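Local coordinates for protein SusD homolog (Bacteroides thetaiotaomicron, PDB 3SGH) that probably binds sugars at the outer membrane as a SusD-like lipoprotein, taking part in glycan capture for uptake, at residues A[79-84]-A[122-127]; A[256-261]-A[387-392]; A[413-418]-A[433-438]; A[457-462]-A[469-474]. One frame throughout, in Å; residues are numbered along the deposited sequence. Where two conformers were deposited one is given.

Contact 1 of 4, residues A[79-84]-A[122-127]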
# COMPACT_ATOMS: atom_id res chain seq x y z
N ARG A 79 7.56 0.31 -14.12
CA ARG A 79 8.48 0.15 -13.02
C ARG A 79 8.44 -1.30 -12.46
O ARG A 79 9.51 -1.94 -12.28
CB ARG A 79 8.13 1.17 -11.92
CG ARG A 79 9.11 1.18 -10.72
CD ARG A 79 10.54 1.49 -11.11
NE ARG A 79 10.67 2.81 -11.70
CZ ARG A 79 11.82 3.39 -12.04
NH1 ARG A 79 12.97 2.77 -11.82
NH2 ARG A 79 11.79 4.59 -12.56
N LEU A 80 7.23 -1.79 -12.20
CA LEU A 80 7.05 -3.08 -11.59
C LEU A 80 7.39 -4.20 -12.58
O LEU A 80 8.10 -5.14 -12.21
CB LEU A 80 5.61 -3.26 -11.10
CG LEU A 80 5.25 -2.25 -9.97
CD1 LEU A 80 3.79 -2.40 -9.55
CD2 LEU A 80 6.21 -2.44 -8.73
N TYR A 81 6.88 -4.12 -13.81
CA TYR A 81 7.33 -5.05 -14.84
C TYR A 81 8.83 -5.05 -15.03
O TYR A 81 9.43 -6.10 -15.20
CB TYR A 81 6.67 -4.77 -16.19
CG TYR A 81 5.57 -5.74 -16.51
CD1 TYR A 81 4.36 -5.71 -15.86
CD2 TYR A 81 5.75 -6.65 -17.54
CE1 TYR A 81 3.35 -6.64 -16.18
CE2 TYR A 81 4.78 -7.54 -17.89
CZ TYR A 81 3.59 -7.55 -17.20
OH TYR A 81 2.64 -8.47 -17.59
N GLY A 82 9.46 -3.88 -15.01
CA GLY A 82 10.89 -3.80 -15.18
C GLY A 82 11.69 -4.56 -14.13
O GLY A 82 12.73 -5.18 -14.43
N TYR A 83 11.22 -4.52 -12.89
CA TYR A 83 11.94 -5.23 -11.84
C TYR A 83 11.70 -6.76 -11.90
O TYR A 83 12.62 -7.54 -11.67
CB TYR A 83 11.56 -4.69 -10.45
CG TYR A 83 12.08 -3.31 -10.14
CD1 TYR A 83 13.39 -2.95 -10.43
CD2 TYR A 83 11.27 -2.39 -9.47
CE1 TYR A 83 13.86 -1.70 -10.15
CE2 TYR A 83 11.74 -1.14 -9.16
CZ TYR A 83 13.03 -0.79 -9.50
OH TYR A 83 13.49 0.47 -9.18
N ILE A 84 10.47 -7.18 -12.20
CA ILE A 84 10.11 -8.57 -12.10
C ILE A 84 10.56 -9.38 -13.31
O ILE A 84 10.99 -10.52 -13.16
CB ILE A 84 8.58 -8.74 -11.88
CG1 ILE A 84 8.19 -8.08 -10.53
CG2 ILE A 84 8.18 -10.22 -11.97
CD1 ILE A 84 9.00 -8.61 -9.28
N PRO A 122 -7.01 -6.34 -14.65
CA PRO A 122 -6.38 -7.41 -15.43
C PRO A 122 -4.90 -7.11 -15.75
O PRO A 122 -4.54 -5.99 -16.07
CB PRO A 122 -7.20 -7.41 -16.74
CG PRO A 122 -8.51 -6.92 -16.38
CD PRO A 122 -8.26 -5.87 -15.28
N ILE A 123 -4.09 -8.16 -15.69
CA ILE A 123 -2.71 -8.10 -16.16
C ILE A 123 -2.38 -9.43 -16.80
O ILE A 123 -2.97 -10.43 -16.46
CB ILE A 123 -1.74 -7.88 -14.97
CG1 ILE A 123 -1.87 -8.99 -13.92
CG2 ILE A 123 -1.86 -6.44 -14.34
CD1 ILE A 123 -0.78 -8.98 -12.83
N PRO A 124 -1.36 -9.47 -17.66
CA PRO A 124 -0.83 -10.78 -18.05
C PRO A 124 -0.10 -11.43 -16.88
O PRO A 124 0.62 -10.74 -16.12
CB PRO A 124 0.17 -10.44 -19.19
CG PRO A 124 0.04 -9.00 -19.46
CD PRO A 124 -0.63 -8.35 -18.27
N TYR A 125 -0.28 -12.73 -16.72
CA TYR A 125 0.35 -13.44 -15.62
C TYR A 125 0.50 -14.93 -15.99
O TYR A 125 1.61 -15.34 -16.34
CB TYR A 125 -0.40 -13.18 -14.29
CG TYR A 125 0.29 -13.77 -13.07
CD1 TYR A 125 1.22 -13.03 -12.35
CD2 TYR A 125 0.03 -15.08 -12.67
CE1 TYR A 125 1.88 -13.57 -11.24
CE2 TYR A 125 0.71 -15.63 -11.54
CZ TYR A 125 1.63 -14.85 -10.86
OH TYR A 125 2.31 -15.36 -9.79
N THR A 126 -0.60 -15.67 -16.02
CA THR A 126 -0.56 -17.12 -16.28
C THR A 126 -0.02 -17.47 -17.66
O THR A 126 0.66 -18.48 -17.81
CB THR A 126 -1.93 -17.77 -16.10
OG1 THR A 126 -2.85 -17.23 -17.04
CG2 THR A 126 -2.47 -17.53 -14.70
N GLN A 127 -0.29 -16.60 -18.63
CA GLN A 127 0.02 -16.86 -20.03
C GLN A 127 1.34 -16.25 -20.48
O GLN A 127 1.68 -16.34 -21.65
CB GLN A 127 -1.11 -16.32 -20.92
CG GLN A 127 -2.48 -16.92 -20.62
CD GLN A 127 -2.44 -18.42 -20.62
OE1 GLN A 127 -2.30 -19.05 -21.67
NE2 GLN A 127 -2.58 -19.02 -19.44
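Tyr-81 reaches Pro-124 through an unusual first torsion. Its chi1 is -103°, well off the staggered value near -60°, and this directs the phenol from helix 75-84 toward the loop. The contact belongs to the alpha-alpha superhelix of the SusD family. Here a helix is joined to the loop that runs from helix 100-120 to helix 140-162.

The two backbones stay far apart, with 10.5 Å between Tyr-81 CA and Pro-124 CA. A long side chain therefore spans the gap, and the buried area is small. The end of the tyrosine does the touching. The two side chains run obliquely to each other, and the proline meets the phenol oxygen at the end of the ring. Tyr-81 CZ is already 4.4 Å from Pro-124 CD.

Other residues pack along the Tyr-81 ring. It stacks on Trp-77, meets the ring of Tyr-85 with planes at about 45°, and also touches Leu-116 of helix 100-120. Further along the loop, Tyr-125 packs on helices 100-120 and 140-162, where its OH bonds to Asp-150 and its ring makes a cation-pi contact with Arg-109. The carbons of the Pro-124 ring pack against the phenol oxygen. Tyr-81 OH sits 3.2 Å from Pro-124 CG and 3.3 Å from Pro-124 CD, while Pro-124 CB is the next carbon, 3.5 Å from Tyr-81 OH.

Contact 2 of 4, residues A[256-261]-A[387-392]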
# COMPACT_ATOMS: atom_id res chain seq x y z
N VAL A 256 -2.52 13.50 8.86
CA VAL A 256 -2.08 14.43 9.92
C VAL A 256 -3.30 14.91 10.73
O VAL A 256 -3.27 14.97 11.95
CB VAL A 256 -1.29 15.65 9.34
CG1 VAL A 256 -0.94 16.63 10.45
CG2 VAL A 256 0.01 15.14 8.58
N SER A 257 -4.38 15.29 10.04
CA SER A 257 -5.62 15.72 10.72
C SER A 257 -6.28 14.63 11.58
O SER A 257 -6.76 14.89 12.71
CB SER A 257 -6.64 16.24 9.69
OG SER A 257 -6.14 17.43 9.12
N TYR A 258 -6.32 13.40 11.09
CA TYR A 258 -6.83 12.33 11.95
C TYR A 258 -5.98 12.25 13.24
O TYR A 258 -6.49 12.20 14.37
CB TYR A 258 -6.77 10.99 11.26
CG TYR A 258 -8.01 10.56 10.44
CD1 TYR A 258 -8.28 11.08 9.19
CD2 TYR A 258 -8.86 9.60 10.95
CE1 TYR A 258 -9.39 10.61 8.44
CE2 TYR A 258 -9.93 9.15 10.23
CZ TYR A 258 -10.20 9.67 8.99
OH TYR A 258 -11.26 9.14 8.29
N MSE A 259 -4.66 12.23 13.06
CA MSE A 259 -3.73 12.12 14.19
C MSE A 259 -3.68 13.35 15.12
O MSE A 259 -3.52 13.19 16.33
CB MSE A 259 -2.36 11.77 13.64
CG MSE A 259 -2.34 10.36 13.01
SE MSE A 259 -0.63 9.89 12.27
CE MSE A 259 0.29 9.51 13.96
N ASN A 260 -3.91 14.55 14.59
CA ASN A 260 -4.02 15.75 15.43
C ASN A 260 -5.28 15.65 16.34
O ASN A 260 -5.23 15.95 17.53
CB ASN A 260 -4.09 17.03 14.59
CG ASN A 260 -2.71 17.53 14.15
OD1 ASN A 260 -1.69 17.23 14.77
ND2 ASN A 260 -2.70 18.36 13.10
N GLY A 261 -6.39 15.19 15.76
CA GLY A 261 -7.64 15.03 16.50
C GLY A 261 -7.47 14.05 17.64
O GLY A 261 -8.02 14.25 18.73
N TYR A 387 -11.08 21.32 5.29
CA TYR A 387 -11.89 20.13 5.12
C TYR A 387 -12.45 19.62 6.44
O TYR A 387 -11.73 19.50 7.43
CB TYR A 387 -11.11 19.05 4.35
CG TYR A 387 -11.99 17.93 3.79
CD1 TYR A 387 -12.68 18.06 2.59
CD2 TYR A 387 -12.11 16.73 4.47
CE1 TYR A 387 -13.50 17.03 2.11
CE2 TYR A 387 -12.89 15.70 4.00
CZ TYR A 387 -13.58 15.86 2.83
OH TYR A 387 -14.35 14.81 2.41
N THR A 388 -13.75 19.36 6.45
CA THR A 388 -14.43 18.75 7.60
C THR A 388 -14.28 17.24 7.55
O THR A 388 -14.70 16.58 6.58
CB THR A 388 -15.92 19.15 7.65
OG1 THR A 388 -16.09 20.58 7.60
CG2 THR A 388 -16.56 18.56 8.91
N ASN A 389 -13.65 16.68 8.57
CA ASN A 389 -13.43 15.23 8.62
C ASN A 389 -14.77 14.51 8.68
O ASN A 389 -15.64 14.87 9.49
CB ASN A 389 -12.55 14.88 9.82
CG ASN A 389 -11.86 13.59 9.66
OD1 ASN A 389 -12.48 12.57 9.32
ND2 ASN A 389 -10.54 13.59 9.93
N GLN A 390 -14.95 13.51 7.82
CA GLN A 390 -16.22 12.86 7.80
C GLN A 390 -16.25 11.70 8.76
O GLN A 390 -17.32 11.14 8.97
CB GLN A 390 -16.61 12.45 6.38
CG GLN A 390 -16.79 13.68 5.48
CD GLN A 390 -17.44 13.35 4.13
OE1 GLN A 390 -17.75 12.18 3.83
NE2 GLN A 390 -17.66 14.38 3.32
N SER A 391 -15.12 11.39 9.41
CA SER A 391 -15.10 10.38 10.47
C SER A 391 -15.27 10.94 11.88
O SER A 391 -14.73 12.00 12.22
CB SER A 391 -13.78 9.61 10.40
OG SER A 391 -13.77 8.51 11.28
N SER A 392 -16.01 10.20 12.71
CA SER A 392 -16.15 10.55 14.11
C SER A 392 -15.67 9.43 15.00
O SER A 392 -15.95 9.43 16.23
CB SER A 392 -17.62 10.85 14.39
OG SER A 392 -18.47 9.82 13.88
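Tyr-258 and Asn-389 bring the two backbones closest, with their CA atoms 7.9 Å apart. Segment 256-261 is the C-terminal part of helix 253-261. Segment 387-392 is irregular, and its motif is an Asx turn. Asn-389 OD1 accepts from Ser-391 N at 2.9 Å, with an N-H...O angle of 160°.

The turn fixes the amide of Asn-389 against one face of the tyrosine ring. CG lies anti to the backbone N (chi1 -157°), and the amide extends toward the helix. Its nitrogen end comes over that face of the Tyr-258 ring, displaced toward the rim. Asn-389 ND2 is 3.5 Å from Tyr-258 CD1. The amide does not lie flat on the ring, since the two planes are 70° apart. ND2 is also bonded to Gly-372 O, which helps to fix the rotation of the amide.

Ser-391 meets the far end of the phenol with its CB, and its OG bonds instead to Glu-408. Tyr-258 OH makes a weak hydrogen bond to Arg-436 N. A leucine in place of Tyr-258 would probably leave the amide without its aromatic cover, Ser-391 CB without the phenol oxygen it packs on, and Arg-436 N without this weak partner. All three touching residues are buried, so this is interior packing between helix and loop. The shortest approach is Tyr-258 OH to Ser-391 CB, 3.3 Å.

Contact 3 of 4, residues A[413-418]-A[433-438]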
# COMPACT_ATOMS: atom_id res chain seq x y z
N GLN A 413 -7.30 2.65 12.56
CA GLN A 413 -6.03 2.39 13.27
C GLN A 413 -5.07 1.58 12.39
O GLN A 413 -3.87 1.78 12.41
CB GLN A 413 -6.25 1.73 14.63
CG GLN A 413 -6.88 2.67 15.62
CD GLN A 413 -5.93 3.82 16.01
OE1 GLN A 413 -4.75 3.64 16.04
NE2 GLN A 413 -6.48 4.99 16.28
N LYS A 414 -5.60 0.67 11.58
CA LYS A 414 -4.73 -0.06 10.66
C LYS A 414 -4.02 0.91 9.71
O LYS A 414 -2.81 0.77 9.40
CB LYS A 414 -5.52 -1.08 9.86
CG LYS A 414 -4.71 -1.83 8.81
CD LYS A 414 -5.68 -2.67 7.94
CE LYS A 414 -5.05 -3.36 6.79
NZ LYS A 414 -6.07 -3.96 5.89
N TRP A 415 -4.80 1.87 9.20
CA TRP A 415 -4.31 2.85 8.24
C TRP A 415 -3.25 3.76 8.86
O TRP A 415 -2.21 4.00 8.25
CB TRP A 415 -5.49 3.63 7.70
CG TRP A 415 -5.15 4.86 6.96
CD1 TRP A 415 -4.50 4.96 5.76
CD2 TRP A 415 -5.52 6.18 7.33
NE1 TRP A 415 -4.46 6.28 5.36
CE2 TRP A 415 -5.05 7.05 6.34
CE3 TRP A 415 -6.19 6.72 8.43
CZ2 TRP A 415 -5.24 8.41 6.42
CZ3 TRP A 415 -6.41 8.07 8.47
CH2 TRP A 415 -5.94 8.89 7.49
N ILE A 416 -3.45 4.13 10.13
CA ILE A 416 -2.47 4.94 10.83
C ILE A 416 -1.20 4.13 11.06
O ILE A 416 -0.10 4.62 10.85
CB ILE A 416 -3.01 5.45 12.19
CG1 ILE A 416 -4.10 6.44 11.92
CG2 ILE A 416 -1.89 6.14 13.02
CD1 ILE A 416 -4.93 6.83 13.23
N ALA A 417 -1.37 2.86 11.40
CA ALA A 417 -0.24 1.97 11.71
C ALA A 417 0.64 1.66 10.48
O ALA A 417 1.88 1.62 10.59
CB ALA A 417 -0.71 0.67 12.34
N CYS A 418 0.00 1.39 9.33
CA CYS A 418 0.73 0.97 8.13
C CYS A 418 1.18 2.22 7.43
O CYS A 418 0.51 2.69 6.52
CB CYS A 418 -0.16 0.10 7.26
SG CYS A 418 -0.60 -1.48 8.12
N GLY A 433 -15.03 1.66 2.07
CA GLY A 433 -15.31 3.05 2.43
C GLY A 433 -14.50 3.64 3.59
O GLY A 433 -14.66 4.83 3.90
N TYR A 434 -13.65 2.80 4.21
CA TYR A 434 -12.82 3.21 5.32
C TYR A 434 -11.35 2.88 5.02
O TYR A 434 -11.08 1.89 4.38
CB TYR A 434 -13.22 2.47 6.61
CG TYR A 434 -14.69 2.41 6.90
CD1 TYR A 434 -15.42 3.58 7.00
CD2 TYR A 434 -15.34 1.20 7.11
CE1 TYR A 434 -16.78 3.56 7.26
CE2 TYR A 434 -16.75 1.16 7.37
CZ TYR A 434 -17.44 2.35 7.44
OH TYR A 434 -18.79 2.42 7.71
N PRO A 435 -10.39 3.68 5.52
CA PRO A 435 -10.59 4.96 6.17
C PRO A 435 -11.18 6.02 5.21
O PRO A 435 -11.10 5.87 3.98
CB PRO A 435 -9.16 5.34 6.56
CG PRO A 435 -8.34 4.79 5.43
CD PRO A 435 -8.98 3.44 5.21
N ARG A 436 -11.81 7.05 5.76
CA ARG A 436 -12.45 8.09 4.97
C ARG A 436 -11.43 9.12 4.48
O ARG A 436 -11.32 10.24 4.98
CB ARG A 436 -13.57 8.75 5.74
CG ARG A 436 -14.55 7.77 6.39
CD ARG A 436 -15.68 8.51 7.02
NE ARG A 436 -16.48 7.65 7.90
CZ ARG A 436 -17.79 7.44 7.80
NH1 ARG A 436 -18.51 8.01 6.84
NH2 ARG A 436 -18.40 6.66 8.67
N ILE A 437 -10.71 8.71 3.44
CA ILE A 437 -9.63 9.50 2.84
C ILE A 437 -10.16 10.77 2.20
O ILE A 437 -11.16 10.74 1.44
CB ILE A 437 -8.87 8.69 1.76
CG1 ILE A 437 -8.26 7.43 2.36
CG2 ILE A 437 -7.81 9.54 1.10
CD1 ILE A 437 -7.47 7.72 3.66
N PHE A 438 -9.54 11.90 2.52
CA PHE A 438 -9.97 13.17 1.95
C PHE A 438 -9.82 13.16 0.42
O PHE A 438 -8.72 12.97 -0.10
CB PHE A 438 -9.12 14.31 2.46
CG PHE A 438 -9.18 14.57 3.95
CD1 PHE A 438 -10.00 13.87 4.81
CD2 PHE A 438 -8.45 15.65 4.45
CE1 PHE A 438 -10.00 14.19 6.19
CE2 PHE A 438 -8.47 15.98 5.77
CZ PHE A 438 -9.24 15.27 6.65
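In the buried packing of the alpha-alpha superhelix, the loop after helix 424-432 folds back on helix 403-417. A CH-pi contact between Pro-435 and Trp-415 makes the join. Trp-415 holds CG anti to the backbone N (chi1 166°), which presents one face of the indole to the loop. Pro-435 follows a cis peptide bond and sets its ring on that face. Its CG lies 3.7 Å from the centroid of the five-membered ring of Trp-415, 17° off the ring normal. The closest atoms are Trp-415 CG and Pro-435 CG, 3.5 Å apart.

The loop then bends at Arg-436, the centre of an inverse gamma turn. The bond across it, Ile-437 N to Pro-435 O, is weak. This bend brings Ile-437 back to the same side of the indole, near CZ2. Ile-437 CD1 is 3.6 Å from Trp-415 CZ2, though this residue was deposited in two conformers and the detail is less certain.

The indole nitrogen bonds to Ser-47 O. The Arg-436 side chain starts out away from the helix, and its NE forms a salt bridge with Glu-408. The indole also packs on Cys-254 and Leu-255, so it is wedged between the loop and helix 253-261.

Contact 4 of 4, residues A[457-462]-A[469-474]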
# COMPACT_ATOMS: atom_id res chain seq x y z
N LEU A 457 -5.94 2.67 -12.01
CA LEU A 457 -5.12 3.18 -13.10
C LEU A 457 -5.55 2.46 -14.39
O LEU A 457 -6.11 1.37 -14.33
CB LEU A 457 -3.63 2.94 -12.81
CG LEU A 457 -2.94 4.01 -11.96
CD1 LEU A 457 -3.69 4.34 -10.67
CD2 LEU A 457 -1.50 3.58 -11.67
N ARG A 458 -5.27 3.07 -15.54
CA ARG A 458 -5.63 2.54 -16.83
C ARG A 458 -4.50 1.69 -17.39
O ARG A 458 -3.35 1.78 -16.93
CB ARG A 458 -5.95 3.69 -17.79
CG ARG A 458 -7.22 4.45 -17.45
CD ARG A 458 -7.49 5.62 -18.40
NE ARG A 458 -6.52 6.70 -18.14
CZ ARG A 458 -5.43 6.94 -18.86
NH1 ARG A 458 -5.14 6.22 -19.94
NH2 ARG A 458 -4.59 7.91 -18.50
N PHE A 459 -4.86 0.90 -18.40
CA PHE A 459 -3.91 0.13 -19.20
C PHE A 459 -2.95 1.13 -19.91
O PHE A 459 -3.31 2.29 -20.18
CB PHE A 459 -4.67 -0.75 -20.20
CG PHE A 459 -5.62 -1.77 -19.57
CD1 PHE A 459 -5.28 -2.43 -18.41
CD2 PHE A 459 -6.81 -2.07 -20.20
CE1 PHE A 459 -6.13 -3.41 -17.88
CE2 PHE A 459 -7.66 -3.04 -19.69
CZ PHE A 459 -7.33 -3.69 -18.54
N THR A 460 -1.73 0.68 -20.19
CA THR A 460 -0.71 1.58 -20.70
C THR A 460 -0.69 1.77 -22.21
O THR A 460 -1.13 0.90 -22.98
CB THR A 460 0.69 1.08 -20.32
OG1 THR A 460 0.94 -0.14 -21.03
CG2 THR A 460 0.79 0.88 -18.77
N ARG A 461 -0.13 2.90 -22.64
CA ARG A 461 -0.00 3.17 -24.06
C ARG A 461 0.87 2.12 -24.70
O ARG A 461 0.59 1.70 -25.84
CB ARG A 461 0.53 4.59 -24.38
CG ARG A 461 0.71 4.79 -25.94
CD ARG A 461 0.91 6.23 -26.44
NE ARG A 461 -0.36 6.95 -26.32
CZ ARG A 461 -1.08 7.47 -27.31
NH1 ARG A 461 -0.70 7.43 -28.61
NH2 ARG A 461 -2.22 8.06 -26.98
N SER A 462 1.93 1.67 -24.01
CA SER A 462 2.84 0.69 -24.63
C SER A 462 2.11 -0.63 -24.92
O SER A 462 2.41 -1.34 -25.89
CB SER A 462 4.12 0.50 -23.79
OG SER A 462 3.83 -0.27 -22.63
N ALA A 469 -4.24 -6.42 -29.57
CA ALA A 469 -5.35 -7.37 -29.53
C ALA A 469 -5.61 -7.84 -28.09
O ALA A 469 -6.76 -7.87 -27.63
CB ALA A 469 -5.08 -8.61 -30.54
N ASN A 470 -4.55 -8.13 -27.32
CA ASN A 470 -4.78 -8.66 -25.99
C ASN A 470 -5.26 -7.59 -25.00
O ASN A 470 -6.13 -7.84 -24.18
CB ASN A 470 -3.52 -9.36 -25.46
CG ASN A 470 -3.21 -10.66 -26.22
OD1 ASN A 470 -4.12 -11.35 -26.62
ND2 ASN A 470 -1.93 -10.97 -26.42
N VAL A 471 -4.70 -6.39 -25.10
CA VAL A 471 -5.17 -5.31 -24.20
C VAL A 471 -6.62 -4.92 -24.54
O VAL A 471 -7.40 -4.65 -23.67
CB VAL A 471 -4.19 -4.11 -24.11
CG1 VAL A 471 -4.27 -3.21 -25.27
CG2 VAL A 471 -4.46 -3.36 -22.76
N GLU A 472 -6.99 -4.92 -25.81
CA GLU A 472 -8.39 -4.62 -26.18
C GLU A 472 -9.37 -5.67 -25.63
O GLU A 472 -10.48 -5.33 -25.20
CB GLU A 472 -8.52 -4.45 -27.70
CG GLU A 472 -7.80 -3.21 -28.17
CD GLU A 472 -7.97 -2.87 -29.66
OE1 GLU A 472 -8.23 -3.75 -30.50
OE2 GLU A 472 -7.81 -1.67 -29.96
N ALA A 473 -8.95 -6.93 -25.63
CA ALA A 473 -9.71 -8.00 -24.99
C ALA A 473 -9.82 -7.80 -23.49
O ALA A 473 -10.88 -8.06 -22.89
CB ALA A 473 -9.12 -9.36 -25.32
N ALA A 474 -8.73 -7.32 -22.87
CA ALA A 474 -8.71 -7.07 -21.45
C ALA A 474 -9.71 -5.97 -21.02
O ALA A 474 -10.20 -6.00 -19.89
CB ALA A 474 -7.31 -6.72 -20.96
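Ala-474 N donates to Asn-470 O at 3.0 Å, a regular bond of helix 468-477. It holds the turn that carries both Ala-474 and Val-471 toward Phe-459. Phe-459 lies in the extended chain just before helix 461-466, next to the N-cap residue Thr-460, whose OG1 bonds to Glu-463 N. The two short helices follow each other closely, and Phe-459 packs between the approach to the first helix and the side of the second.

Val-471 touches with one branch. Its CG2 is anti to the backbone N, while CG1 takes the crowded position (chi1 78°). CG2 rests against the root of the phenylalanine, 3.7 Å from Phe-459 CB, and lies as near to CG and CD2. The far end of the ring reaches Ala-474, with Phe-459 CZ 3.9 Å from Ala-474 CB. Phe-459 CE2 also comes 3.8 Å from the carbonyl carbon, Ala-474 C. Val-471 CG2 and the carbonyl carbon of Ala-474 come at the ring obliquely.

Elsewhere the ring meets Tyr-137 edge-to-face and makes a cation-pi contact with Arg-456. Phe-459 N bonds to Asp-483. An alanine in place of Phe-459 would probably open a gap beside Ala-474 and take the ring carbons CG and CD2 away from Val-471 CG2. Across the two segments the contact is apolar, and its fit depends on shape and burial rather than on charge.

From the N terminus the four contacts come in series, and none nests or crosses. Contact 1 closes 37 residues, mostly helix, and ties helix 75-84 to the loop after helix 100-120. Contact 2 closes 125 residues and joins helix 253-261 to the loop before helix 403-417. Contact 3 closes 14 residues around helix 424-432. Contact 4 closes six and ties the chain entering helix 461-466 to helix 468-477. Contacts 2 and 3 form one cluster, with Tyr-258 edge-to-face on Trp-415 and Tyr-387 against Phe-438. Contacts 1 and 4 form another through Pro-122, which packs on Phe-459 and Ala-474. The centres of contacts 1 and 2 lie 37 Å apart, on opposite sides of the chain's centre.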